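Local coordinates for protein glycerol dehydrogenase (Bacillus coagulans, PDB 6CSJ) that probably catalyses the NAD-linked oxidation of glycerol and related polyols, and in this double-mutant form has acquired D-lactate dehydrogenase activity, at residues N258-T266 and V314-V325; L305-G313 and I352-K363. The protein carries 2 engineered substitutions. All coordinates share one frame; numbering follows the deposited sequence.

Both contacts lie in the helical part of the chain, remote from the parallel sheet of the N-terminal half. Helix 252-259 runs out into 260-266; the chain then passes through helices 271-285 and 290-303, enters the loop 305-313, continues directly into 314-325 at the start of helix 319-329, and ends in helix 345-365. Contact 1 closes a loop of 47 residues when 314-325 returns to 258-266, and contact 2 closes one of 38 when 352-363 reaches 305-313. The two loops cross, since 305-313 falls within the first while its partner 352-363 lies beyond 314-325. They meet physically as well: Val325 of contact 1 packs on Ile352 of contact 2, joining helices 319-329 and 345-365.

Contact 1 (N258-T266 and V314-V325); sequences NGLTVLEET and VKELNEEKLRKV
Leu263 reaches from the turn that follows on from helix 252-259 in among Val314, Lys321, Leu322 and Val325. With chi1 at -59°, its CG stands anti to the carbonyl carbon, which carries the branch toward helix 319-329. From CB, which serves here as the stem, Leu263 CG reaches Val325 CG2 at 3.7 Å. Beyond it the two methyls part: Leu263 CD1 meets Val314 CG2 at 3.9 Å and Leu322 CD2 at 4.1 Å, while CD2 lies against Lys321 CB. Val325 also packs on the backbone, its CA directing a C-H toward Gly259 O at 3.6 Å. Gly259 has no side chain, and a CB there would run into Val325 O, so its absence lets the two backbones come this close.

Val262 points its CB at the helix and sets CG1 on Lys324 CB (3.8 Å), the two side chains crossing at about a right angle. An alanine here keeps the CB that meets Val325 CG2 but removes both methyls, and is likely to leave a gap against Lys324 CB and the carbonyl oxygens of Lys321 and Lys324. At the other end, Thr266 CG2 lies alongside Val314 CG2. The helix start is fixed by Asn318, the N-cap, whose OD1 accepts from Lys321 N at 3.0 Å on an in-plane lone pair. No hydrogen bond joins the segments; this is apolar helix-to-loop packing within the all-helical domain expected of iron-containing alcohol dehydrogenases.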
# COMPACT_ATOMS: atom_id res chain seq x y z
N ASN A 258 3.90 12.39 -2.20
CA ASN A 258 2.77 13.29 -2.46
C ASN A 258 3.19 14.52 -3.25
O ASN A 258 2.53 14.89 -4.21
CB ASN A 258 2.09 13.73 -1.17
CG ASN A 258 1.36 12.59 -0.47
OD1 ASN A 258 1.23 11.50 -1.00
ND2 ASN A 258 0.89 12.85 0.74
N GLY A 259 4.30 15.13 -2.84
CA GLY A 259 4.85 16.28 -3.55
C GLY A 259 5.22 16.05 -5.01
O GLY A 259 5.14 16.96 -5.83
N LEU A 260 5.63 14.82 -5.34
CA LEU A 260 6.00 14.48 -6.71
C LEU A 260 4.84 14.55 -7.71
O LEU A 260 5.09 14.57 -8.92
CB LEU A 260 6.69 13.10 -6.76
CG LEU A 260 8.16 13.13 -6.23
CD1 LEU A 260 8.65 11.75 -5.91
CD2 LEU A 260 9.11 13.74 -7.23
N THR A 261 3.59 14.61 -7.22
CA THR A 261 2.40 14.77 -8.09
C THR A 261 2.50 16.03 -8.98
O THR A 261 1.97 16.07 -10.08
CB THR A 261 1.09 14.81 -7.29
OG1 THR A 261 0.01 14.63 -8.20
CG2 THR A 261 0.93 16.15 -6.60
N VAL A 262 3.19 17.06 -8.48
CA VAL A 262 3.53 18.28 -9.23
C VAL A 262 4.24 17.98 -10.55
O VAL A 262 4.01 18.67 -11.54
CB VAL A 262 4.43 19.21 -8.37
CG1 VAL A 262 5.02 20.35 -9.20
CG2 VAL A 262 3.66 19.77 -7.17
N LEU A 263 5.13 16.99 -10.56
CA LEU A 263 5.80 16.56 -11.78
C LEU A 263 4.91 15.59 -12.59
O LEU A 263 4.77 14.41 -12.23
CB LEU A 263 7.15 15.91 -11.44
CG LEU A 263 8.14 16.80 -10.69
CD1 LEU A 263 9.39 16.03 -10.32
CD2 LEU A 263 8.53 18.02 -11.54
N GLU A 264 4.33 16.11 -13.66
CA GLU A 264 3.38 15.38 -14.51
C GLU A 264 3.96 14.09 -15.12
O GLU A 264 3.27 13.07 -15.20
CB GLU A 264 2.85 16.30 -15.63
CG GLU A 264 3.91 17.03 -16.45
CD GLU A 264 3.51 18.44 -16.87
OE1 GLU A 264 2.96 19.23 -16.07
OE2 GLU A 264 3.78 18.74 -18.03
N GLU A 265 5.23 14.14 -15.52
CA GLU A 265 5.96 12.95 -16.01
C GLU A 265 5.97 11.75 -15.04
O GLU A 265 6.16 10.62 -15.49
CB GLU A 265 7.42 13.28 -16.37
CG GLU A 265 7.71 14.55 -17.13
CD GLU A 265 8.28 15.66 -16.26
OE1 GLU A 265 7.55 16.25 -15.41
OE2 GLU A 265 9.47 15.98 -16.44
N THR A 266 5.78 11.98 -13.73
CA THR A 266 5.80 10.89 -12.75
C THR A 266 4.44 10.24 -12.50
O THR A 266 4.38 9.26 -11.74
CB THR A 266 6.34 11.36 -11.38
OG1 THR A 266 5.38 12.22 -10.74
CG2 THR A 266 7.66 12.09 -11.55
N VAL A 314 11.42 11.93 -15.33
CA VAL A 314 11.79 13.36 -15.36
C VAL A 314 13.08 13.52 -16.17
O VAL A 314 14.15 13.17 -15.71
CB VAL A 314 12.00 13.93 -13.93
CG1 VAL A 314 12.27 15.44 -14.00
CG2 VAL A 314 10.80 13.67 -13.04
N LYS A 315 12.95 14.04 -17.39
CA LYS A 315 14.08 14.19 -18.31
C LYS A 315 15.01 15.35 -17.97
O LYS A 315 16.20 15.26 -18.26
CB LYS A 315 13.59 14.36 -19.76
CG LYS A 315 12.74 13.19 -20.27
CD LYS A 315 12.79 13.09 -21.79
CE LYS A 315 12.28 11.75 -22.25
NZ LYS A 315 12.06 11.77 -23.72
N GLU A 316 14.47 16.42 -17.38
CA GLU A 316 15.25 17.61 -16.99
C GLU A 316 14.95 18.03 -15.57
O GLU A 316 13.79 18.15 -15.20
CB GLU A 316 14.90 18.78 -17.90
CG GLU A 316 15.38 18.61 -19.33
CD GLU A 316 15.70 19.95 -20.01
OE1 GLU A 316 16.29 20.83 -19.35
OE2 GLU A 316 15.38 20.11 -21.21
N LEU A 317 15.99 18.29 -14.78
CA LEU A 317 15.84 18.97 -13.49
C LEU A 317 15.46 20.42 -13.75
O LEU A 317 16.22 21.16 -14.34
CB LEU A 317 17.15 18.92 -12.68
CG LEU A 317 17.60 17.57 -12.09
CD1 LEU A 317 17.23 16.31 -12.89
CD2 LEU A 317 19.10 17.67 -11.84
N ASN A 318 14.27 20.80 -13.30
CA ASN A 318 13.76 22.16 -13.39
C ASN A 318 13.67 22.69 -11.95
O ASN A 318 12.97 22.09 -11.12
CB ASN A 318 12.39 22.15 -14.06
CG ASN A 318 11.83 23.53 -14.31
OD1 ASN A 318 11.27 24.16 -13.41
ND2 ASN A 318 12.00 24.02 -15.54
N GLU A 319 14.37 23.78 -11.66
CA GLU A 319 14.39 24.33 -10.31
C GLU A 319 13.01 24.75 -9.82
O GLU A 319 12.62 24.44 -8.70
CB GLU A 319 15.39 25.49 -10.17
CG GLU A 319 15.29 26.23 -8.83
CD GLU A 319 16.48 27.13 -8.53
OE1 GLU A 319 17.27 27.45 -9.44
OE2 GLU A 319 16.62 27.56 -7.36
N GLU A 320 12.26 25.45 -10.67
CA GLU A 320 10.93 25.96 -10.29
C GLU A 320 9.98 24.81 -9.93
O GLU A 320 9.27 24.87 -8.92
CB GLU A 320 10.35 26.82 -11.41
CG GLU A 320 9.11 27.62 -11.02
CD GLU A 320 8.73 28.66 -12.06
OE1 GLU A 320 8.60 28.30 -13.25
OE2 GLU A 320 8.56 29.86 -11.71
N LYS A 321 9.97 23.77 -10.76
CA LYS A 321 9.12 22.60 -10.53
C LYS A 321 9.52 21.85 -9.27
O LYS A 321 8.66 21.47 -8.46
CB LYS A 321 9.18 21.65 -11.73
CG LYS A 321 8.59 22.20 -13.02
CD LYS A 321 7.07 22.10 -13.08
CE LYS A 321 6.58 22.71 -14.37
NZ LYS A 321 7.15 22.08 -15.60
N LEU A 322 10.82 21.63 -9.09
CA LEU A 322 11.32 20.92 -7.91
C LEU A 322 11.10 21.67 -6.61
O LEU A 322 10.88 21.04 -5.58
CB LEU A 322 12.79 20.52 -8.11
CG LEU A 322 12.99 19.38 -9.13
CD1 LEU A 322 14.44 19.24 -9.53
CD2 LEU A 322 12.47 18.07 -8.57
N ARG A 323 11.12 23.01 -6.65
CA ARG A 323 10.71 23.83 -5.49
C ARG A 323 9.26 23.56 -5.12
O ARG A 323 8.93 23.45 -3.93
CB ARG A 323 10.85 25.34 -5.78
CG ARG A 323 12.26 25.85 -5.98
CD ARG A 323 12.92 26.32 -4.72
NE ARG A 323 14.37 26.45 -4.91
CZ ARG A 323 15.30 26.39 -3.95
NH1 ARG A 323 14.96 26.20 -2.67
NH2 ARG A 323 16.58 26.51 -4.28
N LYS A 324 8.39 23.47 -6.13
CA LYS A 324 6.97 23.19 -5.89
C LYS A 324 6.78 21.80 -5.26
O LYS A 324 5.96 21.64 -4.34
CB LYS A 324 6.14 23.31 -7.17
CG LYS A 324 5.97 24.72 -7.72
CD LYS A 324 5.37 24.66 -9.13
CE LYS A 324 5.63 25.91 -9.98
NZ LYS A 324 4.83 27.04 -9.46
N VAL A 325 7.55 20.82 -5.75
CA VAL A 325 7.57 19.48 -5.14
C VAL A 325 7.91 19.57 -3.65
O VAL A 325 7.21 18.98 -2.81
CB VAL A 325 8.57 18.53 -5.85
CG1 VAL A 325 8.73 17.22 -5.09
CG2 VAL A 325 8.15 18.24 -7.29

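Contact 2 (L305-G313 and I352-K363); sequences LPVTLGDLG and IVTADSVGRYYK
Thr308, Leu309 and Asp356 meet where the loop 305-313 passes across helix 345-365. Asp356 has its CG anti to the backbone N (chi1 177°), which carries the carboxylate out to the loop, and there OD1 accepts from Leu309 N at 2.9 Å on its anti lone pair, with an N-H...O angle of 151°. Asp356 OD1 also lies 3.4 Å from Thr308 CB. Leu309 crosses the aspartate at about a right angle, its CD1 resting against Asp356 CB, and it also touches Phe277 of helix 271-285.

Thr308 turns its two branches to different tasks. Thr308 CG2 presses on the helix backbone, 3.5 Å from Arg360 N, whereas Thr308 OG1 turns back into the loop and accepts from Asp311 N at 2.9 Å, an ST motif. Alongside, Val307 O receives a C-H from Gly359 CA at 3.3 Å; a CB at Gly359 would collide with this oxygen and with Thr308 CG2.

Asp311 and Lys363 come from opposite directions, and Asp311 OD1 meets Lys363 NZ at 2.9 Å in a salt bridge whose hydrogen bond is weak. The other oxygen, OD2, accepts from Val307 N on its anti lone pair with an N-H...O angle of 167°, so the carboxylate that pairs with the lysine is also tied to its own loop. Two aspartates thus work in opposite senses, one from the helix taking a loop N-H and one from the loop taking a helix lysine; the bond to Leu309 N and the charge of Lys363 would both be expected to stabilise the carboxylates in their ionised form.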
# COMPACT_ATOMS: atom_id res chain seq x y z
N LEU A 305 13.71 -0.89 -9.06
CA LEU A 305 13.07 0.27 -8.46
C LEU A 305 13.86 1.54 -8.82
O LEU A 305 15.08 1.48 -8.99
CB LEU A 305 13.00 0.11 -6.93
CG LEU A 305 11.94 -0.87 -6.42
CD1 LEU A 305 12.12 -1.11 -4.93
CD2 LEU A 305 10.53 -0.38 -6.72
N PRO A 306 13.17 2.69 -8.95
CA PRO A 306 13.86 3.93 -9.31
C PRO A 306 14.73 4.52 -8.18
O PRO A 306 14.32 4.50 -7.02
CB PRO A 306 12.70 4.87 -9.66
CG PRO A 306 11.57 4.37 -8.85
CD PRO A 306 11.72 2.89 -8.83
N VAL A 307 15.93 4.99 -8.54
CA VAL A 307 16.82 5.72 -7.61
C VAL A 307 17.22 7.13 -8.12
O VAL A 307 18.10 7.77 -7.55
CB VAL A 307 18.09 4.91 -7.29
CG1 VAL A 307 17.71 3.60 -6.62
CG2 VAL A 307 18.95 4.65 -8.53
N THR A 308 16.58 7.60 -9.19
CA THR A 308 16.77 8.96 -9.69
C THR A 308 15.42 9.52 -10.14
O THR A 308 14.45 8.78 -10.30
CB THR A 308 17.74 9.00 -10.89
OG1 THR A 308 17.15 8.33 -12.01
CG2 THR A 308 19.06 8.34 -10.55
N LEU A 309 15.39 10.83 -10.34
CA LEU A 309 14.24 11.50 -10.96
C LEU A 309 14.06 11.05 -12.41
O LEU A 309 12.93 10.90 -12.87
CB LEU A 309 14.38 13.02 -10.87
CG LEU A 309 14.26 13.57 -9.45
CD1 LEU A 309 14.73 15.02 -9.40
CD2 LEU A 309 12.82 13.45 -8.93
N GLY A 310 15.17 10.81 -13.10
CA GLY A 310 15.16 10.18 -14.43
C GLY A 310 14.39 8.88 -14.47
O GLY A 310 13.56 8.68 -15.35
N ASP A 311 14.64 8.00 -13.50
CA ASP A 311 13.93 6.71 -13.41
C ASP A 311 12.41 6.87 -13.22
O ASP A 311 11.65 5.95 -13.52
CB ASP A 311 14.48 5.83 -12.27
CG ASP A 311 15.93 5.39 -12.48
OD1 ASP A 311 16.47 5.52 -13.61
OD2 ASP A 311 16.54 4.89 -11.51
N LEU A 312 11.97 8.02 -12.70
CA LEU A 312 10.56 8.39 -12.61
C LEU A 312 10.00 9.11 -13.85
O LEU A 312 8.86 9.55 -13.82
CB LEU A 312 10.31 9.27 -11.38
CG LEU A 312 10.77 8.75 -10.03
CD1 LEU A 312 10.43 9.79 -8.97
CD2 LEU A 312 10.13 7.40 -9.69
N GLY A 313 10.80 9.23 -14.92
CA GLY A 313 10.38 9.88 -16.16
C GLY A 313 10.77 11.35 -16.33
O GLY A 313 10.47 11.95 -17.37
N ILE A 352 15.97 16.05 -2.10
CA ILE A 352 15.46 15.48 -3.35
C ILE A 352 16.52 15.53 -4.46
O ILE A 352 16.81 14.51 -5.10
CB ILE A 352 14.14 16.17 -3.79
CG1 ILE A 352 13.03 15.79 -2.80
CG2 ILE A 352 13.73 15.78 -5.21
CD1 ILE A 352 11.82 16.70 -2.82
N VAL A 353 17.11 16.70 -4.67
CA VAL A 353 18.09 16.87 -5.75
C VAL A 353 19.35 16.05 -5.44
O VAL A 353 19.95 15.45 -6.35
CB VAL A 353 18.42 18.36 -6.00
CG1 VAL A 353 19.57 18.53 -7.00
CG2 VAL A 353 17.18 19.07 -6.51
N THR A 354 19.74 16.01 -4.17
CA THR A 354 20.91 15.24 -3.75
C THR A 354 20.64 13.73 -3.81
O THR A 354 21.53 12.95 -4.17
CB THR A 354 21.41 15.69 -2.36
OG1 THR A 354 21.70 17.10 -2.41
CG2 THR A 354 22.67 14.93 -1.93
N ALA A 355 19.41 13.30 -3.51
CA ALA A 355 19.02 11.90 -3.71
C ALA A 355 19.19 11.49 -5.17
O ALA A 355 19.73 10.42 -5.47
CB ALA A 355 17.59 11.67 -3.25
N ASP A 356 18.73 12.36 -6.08
CA ASP A 356 18.94 12.18 -7.51
C ASP A 356 20.43 12.11 -7.88
O ASP A 356 20.81 11.23 -8.66
CB ASP A 356 18.21 13.29 -8.31
CG ASP A 356 18.46 13.19 -9.79
OD1 ASP A 356 17.82 12.36 -10.47
OD2 ASP A 356 19.31 13.95 -10.29
N SER A 357 21.26 12.99 -7.31
CA SER A 357 22.72 12.94 -7.55
C SER A 357 23.35 11.65 -7.01
O SER A 357 24.18 11.06 -7.68
CB SER A 357 23.44 14.16 -6.93
OG SER A 357 22.87 15.39 -7.34
N VAL A 358 22.95 11.22 -5.80
CA VAL A 358 23.44 9.97 -5.20
C VAL A 358 23.06 8.75 -6.07
O VAL A 358 23.88 7.86 -6.29
CB VAL A 358 22.95 9.80 -3.74
CG1 VAL A 358 23.16 8.38 -3.22
CG2 VAL A 358 23.66 10.77 -2.82
N GLY A 359 21.83 8.72 -6.54
CA GLY A 359 21.36 7.65 -7.42
C GLY A 359 22.13 7.57 -8.73
O GLY A 359 22.53 6.48 -9.14
N ARG A 360 22.31 8.72 -9.37
CA ARG A 360 23.09 8.81 -10.61
C ARG A 360 24.50 8.34 -10.34
O ARG A 360 25.03 7.55 -11.11
CB ARG A 360 23.09 10.24 -11.19
CG ARG A 360 21.76 10.64 -11.82
CD ARG A 360 21.83 12.07 -12.36
NE ARG A 360 22.51 12.16 -13.65
CZ ARG A 360 23.80 12.45 -13.84
NH1 ARG A 360 24.63 12.69 -12.83
NH2 ARG A 360 24.27 12.50 -15.09
N TYR A 361 25.08 8.79 -9.23
CA TYR A 361 26.45 8.45 -8.86
C TYR A 361 26.65 6.94 -8.75
O TYR A 361 27.61 6.41 -9.31
CB TYR A 361 26.86 9.14 -7.54
CG TYR A 361 28.19 8.69 -6.98
CD1 TYR A 361 29.39 9.26 -7.42
CD2 TYR A 361 28.24 7.67 -6.01
CE1 TYR A 361 30.61 8.83 -6.91
CE2 TYR A 361 29.46 7.24 -5.51
CZ TYR A 361 30.64 7.82 -5.95
OH TYR A 361 31.83 7.38 -5.43
N TYR A 362 25.75 6.26 -8.03
CA TYR A 362 25.87 4.80 -7.84
C TYR A 362 25.51 3.96 -9.08
O TYR A 362 26.13 2.93 -9.31
CB TYR A 362 25.09 4.34 -6.59
CG TYR A 362 25.81 4.68 -5.30
CD1 TYR A 362 27.03 4.09 -4.98
CD2 TYR A 362 25.27 5.60 -4.40
CE1 TYR A 362 27.70 4.40 -3.80
CE2 TYR A 362 25.94 5.92 -3.21
CZ TYR A 362 27.14 5.32 -2.92
OH TYR A 362 27.79 5.62 -1.77
N LYS A 363 24.54 4.41 -9.87
CA LYS A 363 24.28 3.80 -11.18
C LYS A 363 25.51 3.79 -12.09
O LYS A 363 25.80 2.79 -12.74
CB LYS A 363 23.13 4.48 -11.91
CG LYS A 363 21.77 3.94 -11.49
CD LYS A 363 20.63 4.76 -12.10
CE LYS A 363 20.57 4.76 -13.60
NZ LYS A 363 19.31 5.47 -13.93